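N(2),N(2)-dimethylguanosine tRNA methyltransferase (PDB 2DUL) probably dimethylates the N2 atom of guanine 26 in a number of tRNAs, with S-adenosyl-L-methionine as methyl donor. Local coordinates at residues 213-218 / 231-236. Residues are numbered along the deposited sequence; the frame is centred on the assembly and turned at random.
Sequences LGIDVI and VKLKDG
Leu213 to Val217 pair with Val231 to Asp235 in the antiparallel hairpin at the edge of the class I methyltransferase sheet. Gly214 and Lys234 form a hydrogen-bonded pair: Gly214 N to Lys234 O and Lys234 N to Gly214 O are both 2.8 Å. In the next such pair, Lys232 N reaches Asp216 O at 2.8 Å, nearly straight at hydrogen (174°).

On the face carrying Asp216 and Lys234, a salt bridge links the two strands. The Lys234 chain bends at chi2, chi3 and chi4 and passes over Gly214, with CG 3.8 Å from Gly214 O. Lys234 NZ then meets Asp216 OD2 at 2.8 Å, from above the carboxylate plane. An alanine here would probably leave the Asp216 carboxylate without this charged mate and Gly214 without the cover of the chain beyond CB.

Leu213, Ile215, Val217, Val231 and Leu233 share the other face. Ile215 CG2 touches Leu233 CD2 (3.8 Å), and Ile215 CD1 lies 4.1 Å from Val231 CG1. Helix 192-209 packs here, with Val201 and Ala205 against Ile215. Ile218 CD1 lies 4.0 Å from Lys232 CB, and the Ile218 side chain also packs on helix 33-46. Strand 226-235 joins strand 158-164, with Leu233 bonded to Gly158 through the backbone.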
loop_
_atom_site.group_PDB
_atom_site.type_symbol
_atom_site.label_atom_id
_atom_site.label_comp_id
_atom_site.label_asym_id
_atom_site.label_seq_id
_atom_site.Cartn_x
_atom_site.Cartn_y
_atom_site.Cartn_z
ATOM N N LEU A 213 7.058 14.670 -11.702
ATOM C CA LEU A 213 6.632 13.281 -11.790
ATOM C C LEU A 213 5.179 13.188 -11.366
ATOM O O LEU A 213 4.740 13.914 -10.475
ATOM C CB LEU A 213 7.450 12.395 -10.847
ATOM C CG LEU A 213 8.945 12.223 -11.091
ATOM C CD1 LEU A 213 9.545 11.449 -9.918
ATOM C CD2 LEU A 213 9.179 11.491 -12.423
ATOM N N GLY A 214 4.435 12.304 -12.016
ATOM C CA GLY A 214 3.049 12.088 -11.649
ATOM C C GLY A 214 2.990 10.649 -11.174
ATOM O O GLY A 214 4.027 9.990 -11.091
ATOM N N ILE A 215 1.804 10.156 -10.843
ATOM C CA ILE A 215 1.675 8.771 -10.425
ATOM C C ILE A 215 0.389 8.142 -10.934
ATOM O O ILE A 215 -0.594 8.828 -11.224
ATOM C CB ILE A 215 1.665 8.593 -8.870
ATOM C CG1 ILE A 215 0.427 9.272 -8.275
ATOM C CG2 ILE A 215 2.952 9.138 -8.259
ATOM C CD1 ILE A 215 0.103 8.838 -6.845
ATOM N N ASP A 216 0.433 6.820 -11.052
ATOM C CA ASP A 216 -0.714 6.012 -11.429
ATOM C C ASP A 216 -0.744 4.989 -10.304
ATOM O O ASP A 216 0.293 4.408 -9.969
ATOM C CB ASP A 216 -0.499 5.277 -12.752
ATOM C CG ASP A 216 -0.927 6.095 -13.953
ATOM O OD1 ASP A 216 -1.747 7.021 -13.788
ATOM O OD2 ASP A 216 -0.452 5.797 -15.067
ATOM N N VAL A 217 -1.903 4.782 -9.695
ATOM C CA VAL A 217 -1.980 3.807 -8.621
ATOM C C VAL A 217 -2.090 2.406 -9.215
ATOM O O VAL A 217 -2.940 2.149 -10.062
ATOM C CB VAL A 217 -3.194 4.062 -7.712
ATOM C CG1 VAL A 217 -3.262 2.992 -6.627
ATOM C CG2 VAL A 217 -3.094 5.439 -7.083
ATOM N N ILE A 218 -1.205 1.513 -8.786
ATOM C CA ILE A 218 -1.234 0.141 -9.257
ATOM C C ILE A 218 -2.192 -0.620 -8.346
ATOM O O ILE A 218 -3.097 -1.319 -8.805
ATOM C CB ILE A 218 0.160 -0.505 -9.170
ATOM C CG1 ILE A 218 1.124 0.216 -10.122
ATOM C CG2 ILE A 218 0.069 -1.989 -9.503
ATOM C CD1 ILE A 218 2.585 -0.141 -9.903
ATOM N N VAL A 231 2.538 2.455 -6.351
ATOM C CA VAL A 231 2.340 3.437 -7.406
ATOM C C VAL A 231 3.400 3.365 -8.486
ATOM O O VAL A 231 4.538 2.954 -8.242
ATOM C CB VAL A 231 2.304 4.885 -6.838
ATOM C CG1 VAL A 231 1.166 5.017 -5.843
ATOM C CG2 VAL A 231 3.627 5.231 -6.186
ATOM N N LYS A 232 3.000 3.756 -9.690
ATOM C CA LYS A 232 3.883 3.777 -10.845
ATOM C C LYS A 232 4.183 5.243 -11.125
ATOM O O LYS A 232 3.272 6.031 -11.375
ATOM C CB LYS A 232 3.184 3.160 -12.061
ATOM C CG LYS A 232 3.996 3.231 -13.356
ATOM C CD LYS A 232 5.219 2.323 -13.315
ATOM C CE LYS A 232 5.869 2.234 -14.693
ATOM N NZ LYS A 232 7.066 1.354 -14.717
ATOM N N LEU A 233 5.454 5.613 -11.070
ATOM C CA LEU A 233 5.838 6.994 -11.319
ATOM C C LEU A 233 5.705 7.318 -12.808
ATOM O O LEU A 233 6.032 6.494 -13.664
ATOM C CB LEU A 233 7.276 7.228 -10.840
ATOM C CG LEU A 233 7.473 6.995 -9.335
ATOM C CD1 LEU A 233 8.929 7.197 -8.961
ATOM C CD2 LEU A 233 6.594 7.951 -8.543
ATOM N N LYS A 234 5.198 8.511 -13.102
ATOM C CA LYS A 234 5.017 8.971 -14.475
ATOM C C LYS A 234 5.975 10.140 -14.710
ATOM O O LYS A 234 6.021 11.086 -13.923
ATOM C CB LYS A 234 3.568 9.411 -14.687
ATOM C CG LYS A 234 2.540 8.392 -14.198
ATOM C CD LYS A 234 2.674 7.054 -14.923
ATOM C CE LYS A 234 2.336 7.179 -16.404
ATOM N NZ LYS A 234 0.927 7.631 -16.609
ATOM N N ASP A 235 6.732 10.080 -15.802
ATOM C CA ASP A 235 7.725 11.105 -16.100
ATOM C C ASP A 235 7.236 12.287 -16.931
ATOM O O ASP A 235 6.937 12.137 -18.116
ATOM C CB ASP A 235 8.923 10.456 -16.798
ATOM C CG ASP A 235 10.108 11.397 -16.939
ATOM O OD1 ASP A 235 9.993 12.592 -16.584
ATOM O OD2 ASP A 235 11.165 10.935 -17.418
ATOM N N GLY A 236 7.174 13.462 -16.307
ATOM C CA GLY A 236 6.742 14.655 -17.016
ATOM C C GLY A 236 5.988 15.673 -16.180
ATOM O O GLY A 236 5.151 15.314 -15.354
#